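Long-range contacts in membrane attack complex assembly inhibitor BGA71 (PDB 6FMH), which inhibits assembly of the complement membrane attack complex, and so probably shields the Lyme disease spirochaete Borreliella bavariensis from complement-mediated lysis: residues Gln149-Lys154 with Asp188-Ile193; Ile76-Glu81 with Glu157-Tyr162; Ile29-Ile34 with Leu69-Gln74. All blocks are in the same frame, centred on the assembly; numbering follows the deposited sequence.

Interaction 1: residues Gln149-Lys154 with Asp188-Ile193; sequences QNFAKK and DSFKPI
The ring of F190 lies against one turn of the helix 127-163, overlapping the backbone at F151 and the root of the K154 side chain. Its CD1 comes within 3.6 Å of F151 N, while F190 CE1 stands 3.7 Å from K154 CB. The CB of F151 sits over one face of the F190 ring, displaced toward the rim, with F151 CB and F190 CD1 4.2 Å apart. Further out, F151 turns the edge of its own ring toward this face. The pair is T-shaped, with ring centroids 5.8 Å apart and planes inclined at 77°. K154 takes another side of F190, its CB and CG lying at the ring edge, near the ring plane. With CG anti to the backbone N (chi1 -157°), the lysine starts out past this edge, crossing the phenylalanine side chain at about a right angle; beyond CG the chain bends away, and NZ forms a salt bridge with E157.

A chain end laid back on a long helix is what this contact adds to the all-helical fold of the BbCRASP-1 family. Residues 188-190 keep helical backbone angles without regular helical bonding. F190, K191 and P192 touch T147 about one turn earlier on the same helix, and the chain then leaves it toward its C-terminal end. Within the tail, K191 NZ meets D188 OD1 in a salt bridge of 3.1 Å, nearly along the C-O axis of the acceptor, and K191 N bonds to D188 O, two links across the same short turn. N150 adds its CB beside the F190 ring, at 4.3 Å from F190 CD1. On the inner side of the helix, F151 packs against F99, V104 and I107 of helix 90-123 and against T64 and S68 of helix 55-68.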
loop_
_atom_site.group_PDB
_atom_site.type_symbol
_atom_site.label_atom_id
_atom_site.label_comp_id
_atom_site.label_asym_id
_atom_site.label_seq_id
_atom_site.Cartn_x
_atom_site.Cartn_y
_atom_site.Cartn_z
ATOM N N GLN A 149 5.227 -1.726 -19.109
ATOM C CA GLN A 149 5.148 -2.688 -20.223
ATOM C C GLN A 149 6.301 -2.475 -21.182
ATOM O O GLN A 149 6.793 -3.420 -21.754
ATOM C CB GLN A 149 3.781 -2.596 -20.942
ATOM C CG GLN A 149 2.668 -3.368 -20.262
ATOM C CD GLN A 149 1.295 -2.902 -20.718
ATOM O OE1 GLN A 149 1.075 -2.644 -21.906
ATOM N NE2 GLN A 149 0.354 -2.787 -19.767
ATOM N N ASN A 150 6.619 -1.215 -21.476
ATOM C CA ASN A 150 7.643 -0.947 -22.503
ATOM C C ASN A 150 8.961 -1.330 -21.957
ATOM O O ASN A 150 9.748 -1.967 -22.646
ATOM C CB ASN A 150 7.664 0.505 -22.963
ATOM C CG ASN A 150 6.364 0.945 -23.581
ATOM O OD1 ASN A 150 5.932 2.100 -23.410
ATOM N ND2 ASN A 150 5.741 0.073 -24.333
ATOM N N PHE A 151 9.192 -1.028 -20.695
ATOM C CA PHE A 151 10.386 -1.552 -20.033
ATOM C C PHE A 151 10.506 -3.084 -20.116
ATOM O O PHE A 151 11.562 -3.607 -20.350
ATOM C CB PHE A 151 10.412 -1.115 -18.565
ATOM C CG PHE A 151 11.436 -1.850 -17.738
ATOM C CD1 PHE A 151 12.787 -1.414 -17.677
ATOM C CD2 PHE A 151 11.082 -2.980 -17.029
ATOM C CE1 PHE A 151 13.725 -2.109 -16.921
ATOM C CE2 PHE A 151 12.017 -3.656 -16.279
ATOM C CZ PHE A 151 13.342 -3.238 -16.221
ATOM N N ALA A 152 9.401 -3.785 -19.875
ATOM C CA ALA A 152 9.366 -5.241 -19.857
ATOM C C ALA A 152 9.709 -5.775 -21.234
ATOM O O ALA A 152 10.482 -6.728 -21.391
ATOM C CB ALA A 152 8.000 -5.719 -19.400
ATOM N N LYS A 153 9.112 -5.161 -22.249
ATOM C CA LYS A 153 9.379 -5.559 -23.621
ATOM C C LYS A 153 10.903 -5.440 -23.837
ATOM O O LYS A 153 11.565 -6.428 -24.133
ATOM C CB LYS A 153 8.596 -4.693 -24.577
ATOM C CG LYS A 153 8.270 -5.341 -25.913
ATOM C CD LYS A 153 7.042 -6.263 -25.810
ATOM C CE LYS A 153 6.727 -6.922 -27.179
ATOM N NZ LYS A 153 5.675 -7.982 -27.091
ATOM N N LYS A 154 11.446 -4.271 -23.512
ATOM C CA LYS A 154 12.853 -4.042 -23.601
ATOM C C LYS A 154 13.671 -5.019 -22.811
ATOM O O LYS A 154 14.695 -5.488 -23.292
ATOM C CB LYS A 154 13.208 -2.650 -23.120
ATOM C CG LYS A 154 14.528 -2.147 -23.696
ATOM C CD LYS A 154 14.316 -1.494 -25.044
ATOM C CE LYS A 154 15.612 -1.253 -25.787
ATOM N NZ LYS A 154 15.769 -2.058 -27.037
ATOM N N ASP A 188 11.870 8.233 -18.770
ATOM C CA ASP A 188 11.008 8.894 -19.759
ATOM C C ASP A 188 10.993 8.201 -21.120
ATOM O O ASP A 188 10.043 8.319 -21.855
ATOM C CB ASP A 188 11.460 10.344 -19.958
ATOM C CG ASP A 188 10.830 11.275 -18.966
ATOM O OD1 ASP A 188 10.105 10.783 -18.017
ATOM O OD2 ASP A 188 11.028 12.517 -19.160
ATOM N N SER A 189 12.079 7.507 -21.464
ATOM C CA SER A 189 12.186 6.873 -22.748
ATOM C C SER A 189 11.219 5.721 -22.852
ATOM O O SER A 189 10.876 5.316 -23.937
ATOM C CB SER A 189 13.608 6.355 -22.943
ATOM O OG SER A 189 13.972 5.416 -21.935
ATOM N N PHE A 190 10.807 5.155 -21.717
ATOM C CA PHE A 190 9.864 4.031 -21.732
ATOM C C PHE A 190 8.414 4.468 -21.677
ATOM O O PHE A 190 7.528 3.647 -21.808
ATOM C CB PHE A 190 10.161 3.082 -20.601
ATOM C CG PHE A 190 11.459 2.419 -20.752
ATOM C CD1 PHE A 190 11.624 1.418 -21.665
ATOM C CD2 PHE A 190 12.549 2.804 -19.966
ATOM C CE1 PHE A 190 12.841 0.772 -21.808
ATOM C CE2 PHE A 190 13.781 2.162 -20.116
ATOM C CZ PHE A 190 13.912 1.139 -21.035
ATOM N N LYS A 191 8.174 5.774 -21.486
ATOM C CA LYS A 191 6.811 6.318 -21.468
ATOM C C LYS A 191 6.213 6.277 -22.821
ATOM O O LYS A 191 6.945 6.306 -23.796
ATOM C CB LYS A 191 6.800 7.724 -20.953
ATOM C CG LYS A 191 6.965 7.778 -19.445
ATOM C CD LYS A 191 6.981 9.152 -18.900
ATOM C CE LYS A 191 7.033 9.031 -17.360
ATOM N NZ LYS A 191 8.341 8.468 -16.873
ATOM N N PRO A 192 4.884 6.159 -22.898
ATOM C CA PRO A 192 4.225 6.221 -24.193
ATOM C C PRO A 192 4.316 7.591 -24.811
ATOM O O PRO A 192 4.476 8.578 -24.120
ATOM C CB PRO A 192 2.787 5.736 -23.921
ATOM C CG PRO A 192 2.597 5.836 -22.474
ATOM C CD PRO A 192 3.967 5.730 -21.846
ATOM N N ILE A 193 4.281 7.635 -26.124
ATOM C CA ILE A 193 4.616 8.868 -26.842
ATOM C C ILE A 193 3.452 9.855 -26.955
ATOM O O ILE A 193 2.581 9.566 -27.747
ATOM C CB ILE A 193 5.193 8.603 -28.263
ATOM C CG1 ILE A 193 6.179 7.411 -28.266
ATOM C CG2 ILE A 193 5.918 9.864 -28.689
ATOM C CD1 ILE A 193 6.782 7.056 -29.619
#

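Interaction 2: residues Ile76-Glu81 with Glu157-Tyr162; sequences INTLKE and ETIDDY
T78 is the first residue of 76-81 to meet the helix 157-162, and it divides its branches between two jobs. OG1 lies beside its own backbone N and bonds back to Q74 O one turn earlier. The methyl branch is directed across the interface, where T78 CG2 comes 3.5 Å from Y162 CD2, and the two side chains slide past each other in opposite directions. The root of the threonine shares I159 with L79, since T78 CB lies 4.2 Å from I159 CD1.

At L79 the touch is made near the backbone, with L79 CB 4.0 Å from I159 CD1. The isoleucine reaches it with the end of its longer branch, chi2 of -64° bending CD1 toward the opposing helix. L79 also packs on I65 and L155, so the crossing is apolar here.

Three residues after T78, E81 supplies the polar part. Its extended chain crosses the tyrosine at about a right angle, and Y162 OH donates a 2.8 Å hydrogen bond to E81 OE2. The hydroxyl approaches on the anti side of the carboxylate, 24° out of its plane, while OE2 itself lies at the edge of the ring. The bond gives the hydroxyl of a buried tyrosine an acceptor on an exposed glutamate.

The short axes pass 10.1 Å apart at 72°, a steep helix-helix crossing in an all-alpha fold, with aliphatic contacts at its centre and a tyrosine-carboxylate bond at its margin.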
loop_
_atom_site.group_PDB
_atom_site.type_symbol
_atom_site.label_atom_id
_atom_site.label_comp_id
_atom_site.label_asym_id
_atom_site.label_seq_id
_atom_site.Cartn_x
_atom_site.Cartn_y
_atom_site.Cartn_z
ATOM N N ILE A 76 15.320 -14.505 -14.735
ATOM C CA ILE A 76 15.701 -13.697 -13.613
ATOM C C ILE A 76 17.145 -13.967 -13.271
ATOM O O ILE A 76 17.861 -13.078 -12.801
ATOM C CB ILE A 76 14.840 -14.037 -12.367
ATOM C CG1 ILE A 76 13.404 -13.571 -12.551
ATOM C CG2 ILE A 76 15.396 -13.400 -11.087
ATOM C CD1 ILE A 76 12.435 -14.266 -11.617
ATOM N N ASN A 77 17.536 -15.225 -13.372
ATOM C CA ASN A 77 18.915 -15.593 -13.070
ATOM C C ASN A 77 19.880 -14.966 -14.047
ATOM O O ASN A 77 20.959 -14.553 -13.680
ATOM C CB ASN A 77 19.080 -17.119 -13.058
ATOM C CG ASN A 77 18.620 -17.759 -11.775
ATOM O OD1 ASN A 77 17.850 -18.716 -11.828
ATOM N ND2 ASN A 77 19.074 -17.283 -10.628
ATOM N N THR A 78 19.493 -14.918 -15.298
ATOM C CA THR A 78 20.317 -14.279 -16.334
ATOM C C THR A 78 20.516 -12.808 -16.050
ATOM O O THR A 78 21.634 -12.268 -16.207
ATOM C CB THR A 78 19.615 -14.410 -17.683
ATOM O OG1 THR A 78 19.222 -15.788 -17.847
ATOM C CG2 THR A 78 20.496 -14.009 -18.802
ATOM N N LEU A 79 19.426 -12.157 -15.642
ATOM C CA LEU A 79 19.491 -10.765 -15.330
ATOM C C LEU A 79 20.390 -10.572 -14.128
ATOM O O LEU A 79 21.109 -9.582 -14.022
ATOM C CB LEU A 79 18.093 -10.208 -15.029
ATOM C CG LEU A 79 18.019 -8.707 -14.616
ATOM C CD1 LEU A 79 18.936 -7.788 -15.411
ATOM C CD2 LEU A 79 16.609 -8.185 -14.740
ATOM N N LYS A 80 20.306 -11.500 -13.195
ATOM C CA LYS A 80 21.168 -11.484 -12.016
ATOM C C LYS A 80 22.646 -11.519 -12.416
ATOM O O LYS A 80 23.469 -10.783 -11.896
ATOM C CB LYS A 80 20.817 -12.675 -11.150
ATOM C CG LYS A 80 21.704 -12.847 -9.961
ATOM C CD LYS A 80 21.161 -13.896 -8.982
ATOM C CE LYS A 80 22.211 -14.121 -7.909
ATOM N NZ LYS A 80 21.729 -14.975 -6.800
ATOM N N GLU A 81 22.973 -12.378 -13.369
ATOM C CA GLU A 81 24.336 -12.465 -13.814
ATOM C C GLU A 81 24.767 -11.144 -14.466
ATOM O O GLU A 81 25.817 -10.588 -14.144
ATOM C CB GLU A 81 24.497 -13.669 -14.721
ATOM C CG GLU A 81 25.861 -13.814 -15.392
ATOM C CD GLU A 81 25.967 -15.107 -16.190
ATOM O OE1 GLU A 81 25.530 -16.111 -15.659
ATOM O OE2 GLU A 81 26.482 -15.143 -17.335
ATOM N N GLU A 157 14.007 -8.424 -24.560
ATOM C CA GLU A 157 14.915 -8.254 -25.675
ATOM C C GLU A 157 16.387 -8.267 -25.194
ATOM O O GLU A 157 17.276 -8.806 -25.846
ATOM C CB GLU A 157 14.632 -6.974 -26.475
ATOM C CG GLU A 157 15.879 -6.682 -27.251
ATOM C CD GLU A 157 15.940 -5.346 -27.853
ATOM O OE1 GLU A 157 15.350 -4.422 -27.316
ATOM O OE2 GLU A 157 16.606 -5.201 -28.862
ATOM N N THR A 158 16.617 -7.723 -24.021
ATOM C CA THR A 158 17.921 -7.729 -23.436
ATOM C C THR A 158 18.381 -9.128 -22.961
ATOM O O THR A 158 19.506 -9.540 -23.261
ATOM C CB THR A 158 17.925 -6.736 -22.304
ATOM O OG1 THR A 158 17.888 -5.429 -22.851
ATOM C CG2 THR A 158 19.170 -6.864 -21.414
ATOM N N ILE A 159 17.502 -9.869 -22.299
ATOM C CA ILE A 159 17.779 -11.252 -21.927
ATOM C C ILE A 159 18.131 -12.095 -23.162
ATOM O O ILE A 159 19.095 -12.869 -23.147
ATOM C CB ILE A 159 16.594 -11.935 -21.200
ATOM C CG1 ILE A 159 16.196 -11.176 -19.894
ATOM C CG2 ILE A 159 16.891 -13.408 -20.960
ATOM C CD1 ILE A 159 17.228 -11.131 -18.790
ATOM N N ASP A 160 17.326 -11.981 -24.214
ATOM C CA ASP A 160 17.606 -12.704 -25.425
ATOM C C ASP A 160 18.955 -12.282 -26.020
ATOM O O ASP A 160 19.742 -13.136 -26.432
ATOM C CB ASP A 160 16.542 -12.412 -26.448
ATOM C CG ASP A 160 15.242 -12.934 -26.078
ATOM O OD1 ASP A 160 15.102 -13.613 -25.024
ATOM O OD2 ASP A 160 14.312 -12.637 -26.847
ATOM N N ASP A 161 19.173 -10.973 -26.132
ATOM C CA ASP A 161 20.428 -10.451 -26.663
ATOM C C ASP A 161 21.615 -10.971 -25.901
ATOM O O ASP A 161 22.630 -11.311 -26.482
ATOM C CB ASP A 161 20.431 -8.912 -26.618
ATOM C CG ASP A 161 19.743 -8.276 -27.824
ATOM O OD1 ASP A 161 19.344 -8.982 -28.780
ATOM O OD2 ASP A 161 19.585 -7.040 -27.805
ATOM N N TYR A 162 21.467 -11.049 -24.602
ATOM C CA TYR A 162 22.541 -11.542 -23.745
ATOM C C TYR A 162 22.862 -12.999 -24.029
ATOM O O TYR A 162 24.015 -13.362 -24.181
ATOM C CB TYR A 162 22.160 -11.368 -22.269
ATOM C CG TYR A 162 23.259 -11.727 -21.303
ATOM C CD1 TYR A 162 24.268 -10.806 -21.003
ATOM C CD2 TYR A 162 23.288 -12.987 -20.650
ATOM C CE1 TYR A 162 25.290 -11.131 -20.107
ATOM C CE2 TYR A 162 24.270 -13.296 -19.760
ATOM C CZ TYR A 162 25.272 -12.379 -19.504
ATOM O OH TYR A 162 26.265 -12.675 -18.626
#

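Interaction 3: residues Ile29-Ile34 with Leu69-Gln74; sequences IKINEI and LNYEKQ
I34 and K73 bring the two backbones nearest, their CA atoms 7.1 Å apart, where the helix 29-34 passes a tight link between helices. In 69-74 the preceding helix ends in a Schellman motif, with N70 at positive phi as its C-prime residue and Y71 N bonded to Y66 O. A type I' turn from L69 to E72 overlaps this end, closed by E72 N to L69 O, and E72 then takes the N-cap position of the next helix. Y71 too has positive phi (64°), and from this turn its side chain projects toward helix 29-34.

No hydrogen bond spans the contact; Y71 carries most of it, with its ring and the atoms at its root. K30, its chain extended beyond CG, crosses the Y71 side chain at about a right angle and lays CD over the centre of one face. This CH-pi contact puts K30 CD 3.6 Å from the centroid of the Y71 ring, only 12° off the normal. K30 CB lies over the same face, off centre, 3.6 Å from Y71 CE1. I34 CD1 and I31 CG1 lie at the ring edge. I34 CD1 also presses on the root of the tyrosine, 3.5 Å from Y71 CB. The other branch of I34 meets the aliphatic part of K73.

Beneath the turn, I31 and I34 pack on Y66 of helix 55-68, I34 also on I76 of helix 73-88, while L69 faces L155 and I159 of helix 127-163.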
loop_
_atom_site.group_PDB
_atom_site.type_symbol
_atom_site.label_atom_id
_atom_site.label_comp_id
_atom_site.label_asym_id
_atom_site.label_seq_id
_atom_site.Cartn_x
_atom_site.Cartn_y
_atom_site.Cartn_z
ATOM N N ILE A 29 2.402 -12.628 -3.961
ATOM C CA ILE A 29 2.387 -14.070 -3.786
ATOM C C ILE A 29 3.379 -14.688 -4.744
ATOM O O ILE A 29 4.235 -15.454 -4.326
ATOM C CB ILE A 29 0.995 -14.778 -3.909
ATOM C CG1 ILE A 29 0.672 -15.151 -5.373
ATOM C CG2 ILE A 29 -0.133 -13.983 -3.272
ATOM C CD1 ILE A 29 -0.249 -16.326 -5.559
ATOM N N LYS A 30 3.294 -14.365 -6.029
ATOM C CA LYS A 30 4.183 -14.965 -7.017
ATOM C C LYS A 30 5.668 -14.715 -6.678
ATOM O O LYS A 30 6.491 -15.613 -6.770
ATOM C CB LYS A 30 3.881 -14.430 -8.399
ATOM C CG LYS A 30 2.656 -15.047 -9.004
ATOM C CD LYS A 30 2.426 -14.507 -10.412
ATOM C CE LYS A 30 1.126 -14.965 -11.027
ATOM N NZ LYS A 30 0.837 -14.078 -12.189
ATOM N N ILE A 31 5.998 -13.476 -6.311
ATOM C CA ILE A 31 7.352 -13.113 -6.028
ATOM C C ILE A 31 7.892 -13.954 -4.891
ATOM O O ILE A 31 8.996 -14.481 -4.981
ATOM C CB ILE A 31 7.458 -11.596 -5.718
ATOM C CG1 ILE A 31 7.441 -10.813 -7.036
ATOM C CG2 ILE A 31 8.732 -11.257 -4.907
ATOM C CD1 ILE A 31 7.015 -9.384 -6.866
ATOM N N ASN A 32 7.124 -14.048 -3.823
ATOM C CA ASN A 32 7.497 -14.775 -2.646
ATOM C C ASN A 32 7.640 -16.250 -2.929
ATOM O O ASN A 32 8.518 -16.897 -2.350
ATOM C CB ASN A 32 6.470 -14.568 -1.557
ATOM C CG ASN A 32 6.555 -13.195 -0.954
ATOM O OD1 ASN A 32 7.648 -12.637 -0.839
ATOM N ND2 ASN A 32 5.447 -12.648 -0.555
ATOM N N GLU A 33 6.827 -16.781 -3.847
ATOM C CA GLU A 33 6.993 -18.155 -4.311
ATOM C C GLU A 33 8.369 -18.356 -4.857
ATOM O O GLU A 33 9.135 -19.172 -4.354
ATOM C CB GLU A 33 5.975 -18.530 -5.410
ATOM C CG GLU A 33 4.808 -19.245 -4.806
ATOM C CD GLU A 33 3.942 -20.017 -5.772
ATOM O OE1 GLU A 33 4.350 -20.252 -6.941
ATOM O OE2 GLU A 33 2.844 -20.442 -5.299
ATOM N N ILE A 34 8.636 -17.676 -5.951
ATOM C CA ILE A 34 9.917 -17.736 -6.625
ATOM C C ILE A 34 11.082 -17.609 -5.681
ATOM O O ILE A 34 12.010 -18.417 -5.726
ATOM C CB ILE A 34 9.982 -16.604 -7.629
ATOM C CG1 ILE A 34 9.221 -16.993 -8.872
ATOM C CG2 ILE A 34 11.419 -16.228 -7.959
ATOM C CD1 ILE A 34 9.296 -15.913 -9.933
ATOM N N LEU A 69 9.685 -10.223 -16.486
ATOM C CA LEU A 69 10.226 -11.480 -16.969
ATOM C C LEU A 69 9.308 -12.642 -16.663
ATOM O O LEU A 69 9.710 -13.814 -16.737
ATOM C CB LEU A 69 11.551 -11.757 -16.321
ATOM C CG LEU A 69 12.585 -10.667 -16.554
ATOM C CD1 LEU A 69 13.798 -10.959 -15.700
ATOM C CD2 LEU A 69 12.950 -10.639 -18.018
ATOM N N ASN A 70 8.043 -12.340 -16.404
ATOM C CA ASN A 70 7.068 -13.388 -16.354
ATOM C C ASN A 70 7.264 -14.486 -15.300
ATOM O O ASN A 70 6.685 -15.549 -15.379
ATOM C CB ASN A 70 7.031 -13.964 -17.726
ATOM C CG ASN A 70 5.748 -13.650 -18.346
ATOM O OD1 ASN A 70 4.719 -14.104 -17.861
ATOM N ND2 ASN A 70 5.762 -12.680 -19.275
ATOM N N TYR A 71 8.034 -14.161 -14.293
ATOM C CA TYR A 71 8.254 -15.004 -13.180
ATOM C C TYR A 71 8.970 -16.277 -13.598
ATOM O O TYR A 71 8.897 -17.283 -12.918
ATOM C CB TYR A 71 6.932 -15.292 -12.493
ATOM C CG TYR A 71 6.127 -14.054 -12.169
ATOM C CD1 TYR A 71 6.310 -13.371 -10.964
ATOM C CD2 TYR A 71 5.146 -13.602 -13.045
ATOM C CE1 TYR A 71 5.547 -12.259 -10.661
ATOM C CE2 TYR A 71 4.386 -12.484 -12.744
ATOM C CZ TYR A 71 4.598 -11.811 -11.550
ATOM O OH TYR A 71 3.836 -10.696 -11.245
ATOM N N GLU A 72 9.739 -16.179 -14.682
ATOM C CA GLU A 72 10.629 -17.261 -15.171
ATOM C C GLU A 72 11.998 -17.190 -14.507
ATOM O O GLU A 72 12.829 -16.353 -14.833
ATOM C CB GLU A 72 10.796 -17.162 -16.679
ATOM C CG GLU A 72 9.582 -17.613 -17.458
ATOM C CD GLU A 72 9.775 -17.484 -18.948
ATOM O OE1 GLU A 72 10.784 -17.992 -19.489
ATOM O OE2 GLU A 72 8.887 -16.872 -19.614
ATOM N N LYS A 73 12.189 -18.044 -13.523
ATOM C CA LYS A 73 13.429 -18.130 -12.776
ATOM C C LYS A 73 14.674 -18.048 -13.655
ATOM O O LYS A 73 15.676 -17.407 -13.306
ATOM C CB LYS A 73 13.439 -19.439 -11.942
ATOM C CG LYS A 73 12.795 -19.296 -10.554
ATOM C CD LYS A 73 12.821 -20.525 -9.631
ATOM C CE LYS A 73 12.341 -21.822 -10.301
ATOM N NZ LYS A 73 12.680 -22.992 -9.452
ATOM N N GLN A 74 14.644 -18.683 -14.795
ATOM C CA GLN A 74 15.806 -18.701 -15.651
ATOM C C GLN A 74 16.210 -17.300 -16.132
ATOM O O GLN A 74 17.335 -16.857 -15.943
ATOM C CB GLN A 74 15.542 -19.604 -16.851
ATOM C CG GLN A 74 16.828 -19.995 -17.470
ATOM C CD GLN A 74 16.829 -21.275 -18.149
ATOM O OE1 GLN A 74 15.943 -22.124 -17.972
ATOM N NE2 GLN A 74 17.935 -21.491 -18.872
#

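In the fold
Read from the N terminus, the three contacts illustrate how a helical fold is tied by a few contacts distant in sequence. Interaction 3 closes first, bringing the link between helices 55-68 and 73-88 back to helix 12-36. Interaction 2 opens just afterwards at 76-81 and closes the longest loop, 75 residues of mostly helix, at 157-162. Before it closes, interaction 1 opens at 149-154; it ends at 188-193, bringing the chain end after helix 173-183 back to helix 127-163. Interactions 1 and 2 therefore cross, sharing that helix with centres about 17 Å apart. Interaction 3 precedes both in series and touches interaction 2 directly, L69 packing on I76 and L79.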